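Local coordinates for protein pilin (Streptococcus pyogenes serotype M1, PDB 3GLE) that forms the backbone of the pilus, stacking head to tail through isopeptide bonds between subunits, and so supports adhesion to host cells and biofilm formation, at residues N15-T20 with P135-I140; K23-V28 with V68-S73; F41-D46 with Y98-T103; T118-Q123 with S147-Q152. The protein carries 2 engineered substitutions. One frame throughout, in Å; residues are numbered along the deposited sequence. Where two conformers were deposited one is given.

Interaction 1: N15-T20 with P135-I140; sequences NGAKLT and PVATYI
Ala137 meets Ala17 methyl to methyl, CB to CB at 4.4 Å, where the chain passes from the short strand 13-15 into strand 18-27. Two small residues suit a place where the backbones themselves come close, and Ala137 is also packed against Val124 and Phe92. At Thr138 the contact turns polar. Its carbonyl O accepts the N-H of Gly16 (N to O 2.8 Å), a bent bond whose donor stands 47° out of the carbonyl plane. The hydroxyl of Thr138 turns back along its own strand, OG1 donating a hydrogen bond to Val136 O (2.8 Å).

Tyr139 pairs with Asn15 as an antiparallel, non-hydrogen-bonded pair (CA to CA 4.5 Å), both side chains on one face of the sheet. Beyond CB the tyrosine leads away from Asn15 and its ring stacks on His125. Thr138 and Tyr139 together face that single histidine, a classic beta bulge in strand 134-143.

Ile140 buries the most surface here. With CG1 beside its backbone N (chi1 -50°), CD1 comes 3.5 Å from Gly16 O, while CG2, on the other branch, meets Leu19 CD1 at 4.0 Å. Gly16 has a positive phi of 136°, at which only a residue without a side chain sits easily beside the carbonyl O of Asn15.

One backbone hydrogen bond thus ties down the turn. Much of the rest is apolar: Ile140 and Leu19, both buried, belong to different sheets, and this pair meets through aliphatic carbon alone, as expected inside a beta sandwich.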
loop_
_atom_site.group_PDB
_atom_site.type_symbol
_atom_site.label_atom_id
_atom_site.label_comp_id
_atom_site.label_asym_id
_atom_site.label_seq_id
_atom_site.Cartn_x
_atom_site.Cartn_y
_atom_site.Cartn_z
ATOM N N ASN A 15 29.977 0.592 13.656
ATOM C CA ASN A 15 31.078 1.325 14.304
ATOM C C ASN A 15 30.893 2.827 14.095
ATOM O O ASN A 15 31.107 3.334 12.984
ATOM C CB ASN A 15 32.453 0.907 13.744
ATOM C CG ASN A 15 32.789 -0.564 13.996
ATOM O OD1 ASN A 15 31.956 -1.349 14.459
ATOM N ND2 ASN A 15 34.021 -0.942 13.673
ATOM N N GLY A 16 30.497 3.535 15.148
ATOM C CA GLY A 16 30.323 4.978 15.056
ATOM C C GLY A 16 29.053 5.471 15.719
ATOM O O GLY A 16 28.462 4.771 16.539
ATOM N N ALA A 17 28.627 6.674 15.339
ATOM C CA ALA A 17 27.580 7.403 16.072
ATOM C C ALA A 17 26.256 7.560 15.315
ATOM O O ALA A 17 25.305 8.158 15.831
ATOM C CB ALA A 17 28.105 8.776 16.528
ATOM N N LYS A 18 26.188 7.022 14.105
ATOM C CA LYS A 18 24.968 7.131 13.303
ATOM C C LYS A 18 24.305 5.767 13.141
ATOM O O LYS A 18 24.979 4.762 12.934
ATOM C CB LYS A 18 25.277 7.763 11.950
ATOM C CG LYS A 18 25.990 9.108 12.060
ATOM C CD LYS A 18 26.552 9.521 10.717
ATOM C CE LYS A 18 27.297 10.851 10.801
ATOM N NZ LYS A 18 27.691 11.282 9.425
ATOM N N LEU A 19 22.980 5.730 13.257
ATOM C CA LEU A 19 22.240 4.468 13.151
ATOM C C LEU A 19 21.174 4.535 12.059
ATOM O O LEU A 19 20.220 5.315 12.139
ATOM C CB LEU A 19 21.616 4.107 14.506
ATOM C CG LEU A 19 20.655 2.921 14.617
ATOM C CD1 LEU A 19 21.391 1.571 14.382
ATOM C CD2 LEU A 19 19.962 2.972 15.975
ATOM N N THR A 20 21.347 3.683 11.051
ATOM C CA THR A 20 20.455 3.589 9.914
ATOM C C THR A 20 19.226 2.768 10.276
ATOM O O THR A 20 19.322 1.758 10.969
ATOM C CB THR A 20 21.179 2.909 8.746
ATOM O OG1 THR A 20 22.364 3.651 8.446
ATOM C CG2 THR A 20 20.307 2.838 7.480
ATOM N N PRO A 135 33.634 10.004 27.092
ATOM C CA PRO A 135 32.885 8.836 26.669
ATOM C C PRO A 135 32.131 9.140 25.383
ATOM O O PRO A 135 31.426 10.145 25.285
ATOM C CB PRO A 135 31.897 8.595 27.818
ATOM C CG PRO A 135 32.475 9.355 29.004
ATOM C CD PRO A 135 33.104 10.558 28.351
ATOM N N VAL A 136 32.305 8.269 24.399
ATOM C CA VAL A 136 31.695 8.461 23.097
ATOM C C VAL A 136 30.975 7.191 22.625
ATOM O O VAL A 136 31.463 6.075 22.855
ATOM C CB VAL A 136 32.780 8.954 22.100
ATOM C CG1 VAL A 136 32.424 8.674 20.654
ATOM C CG2 VAL A 136 33.015 10.441 22.288
ATOM N N ALA A 137 29.808 7.376 21.997
ATOM C CA ALA A 137 29.109 6.334 21.241
ATOM C C ALA A 137 30.053 5.659 20.241
ATOM O O ALA A 137 30.538 6.296 19.317
ATOM C CB ALA A 137 27.898 6.952 20.494
ATOM N N THR A 138 30.332 4.373 20.427
ATOM C CA THR A 138 31.424 3.753 19.673
ATOM C C THR A 138 30.919 2.677 18.746
ATOM O O THR A 138 31.367 2.563 17.590
ATOM C CB THR A 138 32.516 3.192 20.595
ATOM O OG1 THR A 138 33.052 4.264 21.371
ATOM C CG2 THR A 138 33.637 2.531 19.783
ATOM N N TYR A 139 30.010 1.868 19.269
ATOM C CA TYR A 139 29.231 1.002 18.424
ATOM C C TYR A 139 27.804 0.785 18.869
ATOM O O TYR A 139 27.446 1.021 20.037
ATOM C CB TYR A 139 29.957 -0.297 18.084
ATOM C CG TYR A 139 30.332 -1.203 19.209
ATOM C CD1 TYR A 139 31.551 -1.053 19.864
ATOM C CD2 TYR A 139 29.503 -2.265 19.566
ATOM C CE1 TYR A 139 31.928 -1.927 20.889
ATOM C CE2 TYR A 139 29.856 -3.147 20.587
ATOM C CZ TYR A 139 31.067 -2.972 21.247
ATOM O OH TYR A 139 31.419 -3.842 22.258
ATOM N N ILE A 140 26.983 0.356 17.914
ATOM C CA ILE A 140 25.555 0.268 18.120
ATOM C C ILE A 140 25.025 -1.072 17.619
ATOM O O ILE A 140 25.340 -1.507 16.500
ATOM C CB ILE A 140 24.818 1.434 17.461
ATOM C CG1 ILE A 140 25.460 2.773 17.838
ATOM C CG2 ILE A 140 23.367 1.452 17.891
ATOM C CD1 ILE A 140 25.113 3.906 16.863
#

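Interaction 2: K23-V28 with V68-S73; sequences KNLDLV and VTYTNS
Tyr70 and Leu25 make the dense part of the contact. The leucine lies over one face of the ring, CG 4.1 Å from its centroid and 21° off the normal, a CH-pi contact displaced toward the rim. Lys23 comes to the edge instead: CG, near the ring plane, is 3.4 Å from Tyr70 OH. Behind it Val68 CG2 touches Lys23 CB at 3.7 Å, alongside the lysine's aliphatic stem. The hydroxyl of Tyr70 is hydrogen-bonded to Asn79 O, so the ring can lie in the core while its hydroxyl is satisfied.

Past Leu25 and Tyr70 the two chains part, and toward Val28 and Ser73, both exposed, they no longer meet. Even where they pack, the strand axes stay 9.4 Å apart and share no hydrogen bond, since they belong to facing sheets.

Lys23 has CG anti to its backbone N (chi1 -177°) and a bend at chi2, which carry NZ away from Tyr70 to a salt bridge with Glu104, the residue that promotes isopeptide formation. The asparagine partner is replaced by the engineered Ala155, so this lysine cannot form its cross-link; its NZ is instead held by the salt bridge to Glu104, with Phe39 in cation-pi contact.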
loop_
_atom_site.group_PDB
_atom_site.type_symbol
_atom_site.label_atom_id
_atom_site.label_comp_id
_atom_site.label_asym_id
_atom_site.label_seq_id
_atom_site.Cartn_x
_atom_site.Cartn_y
_atom_site.Cartn_z
ATOM N N LYS A 23 13.310 0.912 5.764
ATOM C CA LYS A 23 11.929 0.517 5.513
ATOM C C LYS A 23 11.852 -0.305 4.243
ATOM O O LYS A 23 12.398 0.087 3.235
ATOM C CB LYS A 23 11.022 1.730 5.348
ATOM C CG LYS A 23 9.580 1.346 5.149
ATOM C CD LYS A 23 8.932 0.912 6.453
ATOM C CE LYS A 23 7.549 0.306 6.212
ATOM N NZ LYS A 23 6.967 -0.187 7.506
ATOM N N ASN A 24 11.141 -1.428 4.304
ATOM C CA ASN A 24 10.829 -2.241 3.135
ATOM C C ASN A 24 9.317 -2.370 2.893
ATOM O O ASN A 24 8.566 -2.619 3.815
ATOM C CB ASN A 24 11.484 -3.620 3.276
ATOM C CG ASN A 24 12.950 -3.585 2.915
ATOM O OD1 ASN A 24 13.297 -3.363 1.759
ATOM N ND2 ASN A 24 13.822 -3.772 3.902
ATOM N N LEU A 25 8.880 -2.152 1.659
ATOM C CA LEU A 25 7.505 -2.446 1.268
ATOM C C LEU A 25 7.483 -3.741 0.505
ATOM O O LEU A 25 8.121 -3.833 -0.550
ATOM C CB LEU A 25 6.944 -1.371 0.348
ATOM C CG LEU A 25 6.423 -0.049 0.873
ATOM C CD1 LEU A 25 5.573 0.592 -0.206
ATOM C CD2 LEU A 25 5.614 -0.248 2.125
ATOM N N ASP A 26 6.776 -4.739 1.048
ATOM C CA ASP A 26 6.576 -6.022 0.376
ATOM C C ASP A 26 5.281 -5.978 -0.426
ATOM O O ASP A 26 4.183 -5.950 0.141
ATOM C CB ASP A 26 6.482 -7.142 1.404
ATOM C CG ASP A 26 7.825 -7.555 1.940
ATOM O OD1 ASP A 26 8.800 -6.767 1.798
ATOM O OD2 ASP A 26 7.904 -8.676 2.509
ATOM N N LEU A 27 5.394 -5.946 -1.745
ATOM C CA LEU A 27 4.189 -5.852 -2.580
ATOM C C LEU A 27 3.529 -7.219 -2.816
ATOM O O LEU A 27 4.154 -8.127 -3.363
ATOM C CB LEU A 27 4.489 -5.159 -3.913
ATOM C CG LEU A 27 5.218 -3.810 -3.952
ATOM C CD1 LEU A 27 5.037 -3.157 -5.326
ATOM C CD2 LEU A 27 4.826 -2.851 -2.844
ATOM N N VAL A 28 2.271 -7.377 -2.404
ATOM C CA VAL A 28 1.552 -8.604 -2.769
ATOM C C VAL A 28 1.502 -8.786 -4.317
ATOM O O VAL A 28 1.836 -9.842 -4.841
ATOM C CB VAL A 28 0.132 -8.675 -2.163
ATOM C CG1 VAL A 28 -0.419 -10.073 -2.362
ATOM C CG2 VAL A 28 0.140 -8.313 -0.661
ATOM N N VAL A 68 10.869 8.062 6.503
ATOM C CA VAL A 68 11.038 7.832 5.096
ATOM C C VAL A 68 9.690 8.094 4.392
ATOM O O VAL A 68 8.625 7.895 4.980
ATOM C CB VAL A 68 11.481 6.378 4.810
ATOM C CG1 VAL A 68 12.868 6.106 5.401
ATOM C CG2 VAL A 68 10.433 5.373 5.343
ATOM N N THR A 69 9.754 8.510 3.131
ATOM C CA THR A 69 8.564 8.890 2.392
ATOM C C THR A 69 8.492 8.170 1.046
ATOM O O THR A 69 9.466 8.135 0.300
ATOM C CB THR A 69 8.552 10.413 2.173
ATOM O OG1 THR A 69 8.678 11.058 3.455
ATOM C CG2 THR A 69 7.258 10.845 1.461
ATOM N N TYR A 70 7.349 7.566 0.763
ATOM C CA TYR A 70 7.101 6.965 -0.545
ATOM C C TYR A 70 6.185 7.888 -1.341
ATOM O O TYR A 70 5.313 8.538 -0.752
ATOM C CB TYR A 70 6.450 5.592 -0.398
ATOM C CG TYR A 70 7.378 4.546 0.172
ATOM C CD1 TYR A 70 8.083 3.678 -0.672
ATOM C CD2 TYR A 70 7.581 4.439 1.554
ATOM C CE1 TYR A 70 8.979 2.710 -0.138
ATOM C CE2 TYR A 70 8.464 3.478 2.092
ATOM C CZ TYR A 70 9.164 2.621 1.242
ATOM O OH TYR A 70 10.028 1.663 1.781
ATOM N N THR A 71 6.400 7.945 -2.663
ATOM C CA THR A 71 5.510 8.644 -3.590
ATOM C C THR A 71 5.177 7.729 -4.751
ATOM O O THR A 71 5.872 6.731 -4.970
ATOM C CB THR A 71 6.151 9.905 -4.175
ATOM O OG1 THR A 71 7.328 9.550 -4.909
ATOM C CG2 THR A 71 6.539 10.879 -3.066
ATOM N N ASN A 72 4.121 8.071 -5.497
ATOM C CA ASN A 72 3.685 7.272 -6.634
ATOM C C ASN A 72 4.857 6.918 -7.557
ATOM O O ASN A 72 4.968 5.777 -8.008
ATOM C CB ASN A 72 2.593 8.003 -7.427
ATOM C CG ASN A 72 1.281 8.183 -6.640
ATOM O OD1 ASN A 72 0.502 9.066 -6.960
ATOM N ND2 ASN A 72 1.044 7.361 -5.629
ATOM N N SER A 73 5.738 7.899 -7.784
ATOM C CA SER A 73 6.927 7.767 -8.642
ATOM C C SER A 73 7.989 6.751 -8.191
ATOM O O SER A 73 8.923 6.492 -8.946
ATOM C CB SER A 73 7.601 9.130 -8.815
ATOM O OG SER A 73 8.198 9.521 -7.594
#

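Interaction 3: F41-D46 with Y98-T103; sequences FKIEPD and YYYKVT
The carbonyl O of Lys42 is gripped twice: by the backbone N of Thr103 at 3.0 Å, lying in the carbonyl plane, and by a water that donates to it, also at 3.0 Å. The same water lies 2.7 Å from Thr103 OG1, bridging the pair. This belongs to a regular antiparallel ladder joining strands 37-45 and 96-105 in one sheet of the N-terminal beta sandwich. Lys42 and Thr103 bond to each other in both directions, as do Glu44 and Lys101.

The two faces differ. Ile43 and Val102 point together into the core, where Phe85 packs on both. The isoleucine has CG1 anti to its backbone N (chi1 -172°), which sends CD1 across to Val102 CG2 at 3.7 Å, while CG1 rests against CB of Tyr100. That tyrosine carries its hydroxyl on to Val59 O. The other face is lined by Lys42, Glu44, Lys101 and Thr103, polar residues suited to a partly exposed surface, with a weak salt bridge from Lys42 to Glu44.

Pro45 pairs with Tyr100 at a non-hydrogen-bonded position, where its lack of an N-H costs nothing and the two side chains diverge; just past the strand end, Asp46 N bonds to Tyr99 O at 2.8 Å. The carboxylate of Asp46 takes Thr48 as partner through OD1, while OD2 lies 3.6 Å from CD of Lys101, touching the lysine's aliphatic stem rather than its amine.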
loop_
_atom_site.group_PDB
_atom_site.type_symbol
_atom_site.label_atom_id
_atom_site.label_comp_id
_atom_site.label_asym_id
_atom_site.label_seq_id
_atom_site.Cartn_x
_atom_site.Cartn_y
_atom_site.Cartn_z
ATOM N N PHE A 41 9.802 6.701 12.513
ATOM C CA PHE A 41 10.442 5.846 13.501
ATOM C C PHE A 41 10.860 6.671 14.693
ATOM O O PHE A 41 11.415 7.751 14.538
ATOM C CB PHE A 41 11.635 5.103 12.885
ATOM C CG PHE A 41 11.291 4.458 11.583
ATOM C CD1 PHE A 41 10.424 3.378 11.553
ATOM C CD2 PHE A 41 11.747 4.984 10.394
ATOM C CE1 PHE A 41 10.073 2.800 10.363
ATOM C CE2 PHE A 41 11.388 4.411 9.190
ATOM C CZ PHE A 41 10.539 3.323 9.180
ATOM N N LYS A 42 10.523 6.165 15.875
ATOM C CA LYS A 42 10.817 6.833 17.114
ATOM C C LYS A 42 11.877 6.067 17.872
ATOM O O LYS A 42 11.832 4.815 17.963
ATOM C CB LYS A 42 9.555 6.949 17.976
ATOM C CG LYS A 42 9.801 7.681 19.302
ATOM C CD LYS A 42 8.509 7.868 20.064
ATOM C CE LYS A 42 8.784 8.364 21.463
ATOM N NZ LYS A 42 7.518 8.534 22.272
ATOM N N ILE A 43 12.839 6.828 18.400
ATOM C CA ILE A 43 13.778 6.281 19.351
ATOM C C ILE A 43 13.603 6.965 20.716
ATOM O O ILE A 43 13.510 8.206 20.823
ATOM C CB ILE A 43 15.231 6.324 18.862
ATOM C CG1 ILE A 43 16.121 5.556 19.849
ATOM C CG2 ILE A 43 15.699 7.752 18.769
ATOM C CD1 ILE A 43 17.490 5.150 19.302
ATOM N N GLU A 44 13.542 6.147 21.757
ATOM C CA GLU A 44 13.420 6.693 23.097
ATOM C C GLU A 44 14.237 5.887 24.092
ATOM O O GLU A 44 14.527 4.719 23.829
ATOM C CB GLU A 44 11.946 6.736 23.496
ATOM C CG GLU A 44 11.223 5.430 23.312
ATOM C CD GLU A 44 9.781 5.482 23.800
ATOM O OE1 GLU A 44 9.338 6.552 24.302
ATOM O OE2 GLU A 44 9.095 4.439 23.677
ATOM N N PRO A 45 14.619 6.502 25.229
ATOM C CA PRO A 45 15.313 5.757 26.288
ATOM C C PRO A 45 14.500 4.549 26.746
ATOM O O PRO A 45 13.274 4.635 26.885
ATOM C CB PRO A 45 15.406 6.777 27.424
ATOM C CG PRO A 45 15.428 8.097 26.725
ATOM C CD PRO A 45 14.495 7.938 25.568
ATOM N N ASP A 46 15.179 3.427 26.960
ATOM C CA ASP A 46 14.543 2.252 27.542
ATOM C C ASP A 46 14.395 2.439 29.064
ATOM O O ASP A 46 15.384 2.619 29.774
ATOM C CB ASP A 46 15.365 1.011 27.220
ATOM C CG ASP A 46 14.654 -0.282 27.561
ATOM O OD1 ASP A 46 13.715 -0.294 28.385
ATOM O OD2 ASP A 46 15.058 -1.315 26.997
ATOM N N TYR A 98 24.138 1.923 26.924
ATOM C CA TYR A 98 22.934 2.734 27.069
ATOM C C TYR A 98 21.801 2.173 26.210
ATOM O O TYR A 98 21.983 1.912 25.015
ATOM C CB TYR A 98 23.234 4.202 26.716
ATOM C CG TYR A 98 24.130 4.919 27.741
ATOM C CD1 TYR A 98 25.495 4.632 27.829
ATOM C CD2 TYR A 98 23.603 5.883 28.612
ATOM C CE1 TYR A 98 26.300 5.262 28.746
ATOM C CE2 TYR A 98 24.419 6.549 29.545
ATOM C CZ TYR A 98 25.759 6.228 29.604
ATOM O OH TYR A 98 26.574 6.836 30.523
ATOM N N TYR A 99 20.627 1.993 26.812
ATOM C CA TYR A 99 19.543 1.279 26.140
ATOM C C TYR A 99 18.397 2.160 25.662
ATOM O O TYR A 99 17.913 3.034 26.406
ATOM C CB TYR A 99 18.979 0.209 27.052
ATOM C CG TYR A 99 19.847 -1.006 27.249
ATOM C CD1 TYR A 99 19.517 -2.208 26.631
ATOM C CD2 TYR A 99 20.965 -0.977 28.103
ATOM C CE1 TYR A 99 20.271 -3.346 26.814
ATOM C CE2 TYR A 99 21.733 -2.127 28.314
ATOM C CZ TYR A 99 21.364 -3.313 27.663
ATOM O OH TYR A 99 22.096 -4.462 27.825
ATOM N N TYR A 100 17.976 1.895 24.423
ATOM C CA TYR A 100 16.876 2.578 23.736
ATOM C C TYR A 100 15.912 1.563 23.111
ATOM O O TYR A 100 16.277 0.402 22.889
ATOM C CB TYR A 100 17.405 3.445 22.597
ATOM C CG TYR A 100 18.355 4.547 23.015
ATOM C CD1 TYR A 100 17.914 5.872 23.125
ATOM C CD2 TYR A 100 19.695 4.277 23.265
ATOM C CE1 TYR A 100 18.781 6.877 23.528
ATOM C CE2 TYR A 100 20.566 5.264 23.676
ATOM C CZ TYR A 100 20.094 6.562 23.798
ATOM O OH TYR A 100 20.959 7.514 24.154
ATOM N N LYS A 101 14.693 2.019 22.815
ATOM C CA LYS A 101 13.734 1.264 22.008
ATOM C C LYS A 101 13.445 2.031 20.742
ATOM O O LYS A 101 13.243 3.259 20.765
ATOM C CB LYS A 101 12.398 1.049 22.740
ATOM C CG LYS A 101 12.528 0.509 24.159
ATOM C CD LYS A 101 12.862 -0.968 24.164
ATOM C CE LYS A 101 11.618 -1.805 23.871
ATOM N NZ LYS A 101 11.641 -3.104 24.612
ATOM N N VAL A 102 13.400 1.307 19.638
ATOM C CA VAL A 102 13.061 1.904 18.363
ATOM C C VAL A 102 11.772 1.239 17.886
ATOM O O VAL A 102 11.669 0.002 17.879
ATOM C CB VAL A 102 14.212 1.743 17.339
ATOM C CG1 VAL A 102 13.791 2.206 15.919
ATOM C CG2 VAL A 102 15.451 2.501 17.828
ATOM N N THR A 103 10.793 2.065 17.530
ATOM C CA THR A 103 9.502 1.610 17.028
ATOM C C THR A 103 9.114 2.405 15.774
ATOM O O THR A 103 9.674 3.467 15.499
ATOM C CB THR A 103 8.385 1.802 18.072
ATOM O OG1 THR A 103 8.499 3.120 18.652
ATOM C CG2 THR A 103 8.483 0.743 19.190
HETATM O O HOH W 1 10.361 3.938 20.372
#

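Interaction 4: T118-Q123 with S147-Q152; sequences TSYTVQ and SKVPIQ
The ring of Tyr120 has Ile151 over one face, CG2 standing 3.9 Å above the plane and offset toward the rim. Val149 approaches the edge instead, its CG2 lying in the ring plane 3.6 Å from CE2, and Gln152 O lies at the edge beside the hydroxyl. Phe153, just beyond the segment, meets the tyrosine edge-to-face. Compact branched residues fit such a ring well, one methyl lying over the face and another abutting the rim.

The hydroxyl of Tyr120 donates to the carbonyl O of Gln152. At 2.5 Å, OH to O, the bond is very short and its exact length doubtful, but it gives the polar end of a buried residue a partner on the facing segment.

Ile151 serves two neighbours. With CG1 beside its backbone N (chi1 -52°) and CG2 anti to it, the methyl covers Tyr120 while CD1 swings to Val122 CG2, 3.7 Å away. Lys148, the lysine that joins a threonine of another subunit in the assembled pilus, lies just before this packing.

Side-chain packing without backbone hydrogen bonds between strand 119-129 and the lead-in to strand 151-169 is consistent with a beta-sandwich core, here in the Spy0128-like isopeptide-containing domain.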
loop_
_atom_site.group_PDB
_atom_site.type_symbol
_atom_site.label_atom_id
_atom_site.label_comp_id
_atom_site.label_asym_id
_atom_site.label_seq_id
_atom_site.Cartn_x
_atom_site.Cartn_y
_atom_site.Cartn_z
ATOM N N THR A 118 6.707 -4.234 15.471
ATOM C CA THR A 118 7.979 -4.567 16.089
ATOM C C THR A 118 8.524 -3.464 16.998
ATOM O O THR A 118 8.425 -2.288 16.677
ATOM C CB THR A 118 9.018 -4.886 14.995
ATOM O OG1 THR A 118 8.601 -6.057 14.292
ATOM C CG2 THR A 118 10.356 -5.144 15.604
ATOM N N SER A 119 9.077 -3.857 18.137
ATOM C CA SER A 119 9.882 -2.955 18.955
ATOM C C SER A 119 11.319 -3.484 18.954
ATOM O O SER A 119 11.519 -4.645 19.257
ATOM C CB SER A 119 9.356 -2.934 20.387
ATOM O OG SER A 119 9.820 -1.780 21.060
ATOM N N TYR A 120 12.295 -2.658 18.599
ATOM C CA TYR A 120 13.700 -3.028 18.662
ATOM C C TYR A 120 14.362 -2.521 19.953
ATOM O O TYR A 120 14.135 -1.386 20.374
ATOM C CB TYR A 120 14.467 -2.435 17.475
ATOM C CG TYR A 120 14.355 -3.161 16.159
ATOM C CD1 TYR A 120 13.309 -2.893 15.293
ATOM C CD2 TYR A 120 15.334 -4.079 15.748
ATOM C CE1 TYR A 120 13.192 -3.550 14.071
ATOM C CE2 TYR A 120 15.233 -4.742 14.502
ATOM C CZ TYR A 120 14.152 -4.476 13.686
ATOM O OH TYR A 120 14.010 -5.082 12.463
ATOM N N THR A 121 15.199 -3.349 20.560
ATOM C CA THR A 121 16.118 -2.886 21.594
ATOM C C THR A 121 17.400 -2.491 20.894
ATOM O O THR A 121 17.911 -3.257 20.082
ATOM C CB THR A 121 16.413 -3.979 22.606
ATOM O OG1 THR A 121 15.191 -4.351 23.225
ATOM C CG2 THR A 121 17.408 -3.506 23.692
ATOM N N VAL A 122 17.875 -1.283 21.203
ATOM C CA VAL A 122 19.124 -0.732 20.695
ATOM C C VAL A 122 20.092 -0.443 21.855
ATOM O O VAL A 122 19.771 0.326 22.762
ATOM C CB VAL A 122 18.852 0.561 19.881
ATOM C CG1 VAL A 122 20.150 1.309 19.566
ATOM C CG2 VAL A 122 18.111 0.208 18.607
ATOM N N GLN A 123 21.251 -1.098 21.822
ATOM C CA GLN A 123 22.335 -0.877 22.767
ATOM C C GLN A 123 23.373 0.064 22.162
ATOM O O GLN A 123 23.992 -0.265 21.137
ATOM C CB GLN A 123 23.082 -2.173 23.078
ATOM C CG GLN A 123 22.324 -3.349 23.665
ATOM C CD GLN A 123 23.304 -4.462 24.035
ATOM O OE1 GLN A 123 24.129 -4.882 23.212
ATOM N NE2 GLN A 123 23.263 -4.897 25.289
ATOM N N SER A 147 18.460 -12.799 17.191
ATOM C CA SER A 147 19.821 -12.351 16.913
ATOM C C SER A 147 19.896 -10.854 16.598
ATOM O O SER A 147 18.869 -10.235 16.300
ATOM C CB SER A 147 20.431 -13.174 15.766
ATOM O OG SER A 147 21.748 -12.716 15.486
ATOM N N LYS A 148 21.103 -10.287 16.710
ATOM C CA LYS A 148 21.435 -8.927 16.264
ATOM C C LYS A 148 21.094 -8.813 14.799
ATOM O O LYS A 148 21.462 -9.690 14.007
ATOM C CB LYS A 148 22.938 -8.657 16.357
ATOM C CG LYS A 148 23.533 -8.636 17.710
ATOM C CD LYS A 148 25.062 -8.773 17.603
ATOM C CE LYS A 148 25.736 -8.738 18.980
ATOM N NZ LYS A 148 26.961 -7.834 19.030
ATOM N N VAL A 149 20.424 -7.723 14.436
ATOM C CA VAL A 149 19.974 -7.492 13.063
ATOM C C VAL A 149 20.027 -6.001 12.753
ATOM O O VAL A 149 20.003 -5.197 13.668
ATOM C CB VAL A 149 18.528 -8.000 12.807
ATOM C CG1 VAL A 149 18.465 -9.554 12.710
ATOM C CG2 VAL A 149 17.545 -7.438 13.828
ATOM N N PRO A 150 20.100 -5.623 11.459
ATOM C CA PRO A 150 19.906 -4.217 11.115
ATOM C C PRO A 150 18.496 -3.802 11.482
ATOM O O PRO A 150 17.568 -4.619 11.426
ATOM C CB PRO A 150 20.048 -4.203 9.589
ATOM C CG PRO A 150 20.879 -5.446 9.265
ATOM C CD PRO A 150 20.338 -6.454 10.256
ATOM N N ILE A 151 18.321 -2.541 11.860
ATOM C CA ILE A 151 16.990 -2.071 12.154
ATOM C C ILE A 151 16.195 -1.947 10.850
ATOM O O ILE A 151 16.416 -1.032 10.046
ATOM C CB ILE A 151 17.007 -0.772 12.914
ATOM C CG1 ILE A 151 17.922 -0.927 14.124
ATOM C CG2 ILE A 151 15.586 -0.403 13.327
ATOM C CD1 ILE A 151 17.958 0.244 14.940
ATOM N N GLN A 152 15.290 -2.909 10.664
ATOM C CA GLN A 152 14.452 -2.985 9.480
ATOM C C GLN A 152 12.982 -3.114 9.887
ATOM O O GLN A 152 12.638 -3.894 10.789
ATOM C CB GLN A 152 14.865 -4.180 8.611
ATOM C CG GLN A 152 16.172 -4.001 7.850
ATOM C CD GLN A 152 16.715 -5.308 7.263
ATOM O OE1 GLN A 152 16.334 -6.409 7.683
ATOM N NE2 GLN A 152 17.622 -5.186 6.300
#

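All four contacts lie in the N-terminal domain of this elongated two-domain pilin. Interaction 3 pairs strands within one sheet, whereas interactions 2 and 4 pack one sheet on the other. Interaction 1 does both, pairing strand 134-143 with the N-terminal strand and touching strand 18-27. Along the chain, interactions 2 and 3 are nested inside the loop closed by interaction 1, while interactions 1 and 4 cross. Interactions 3 and 4 are close neighbours, with centres about 10 Å apart, and meet through adjacent strands 96-105 and 119-129. Interactions 1 and 2, about 28 Å apart between centres, share strand 18-27, which thus runs from the N-terminal turn to the isopeptide site.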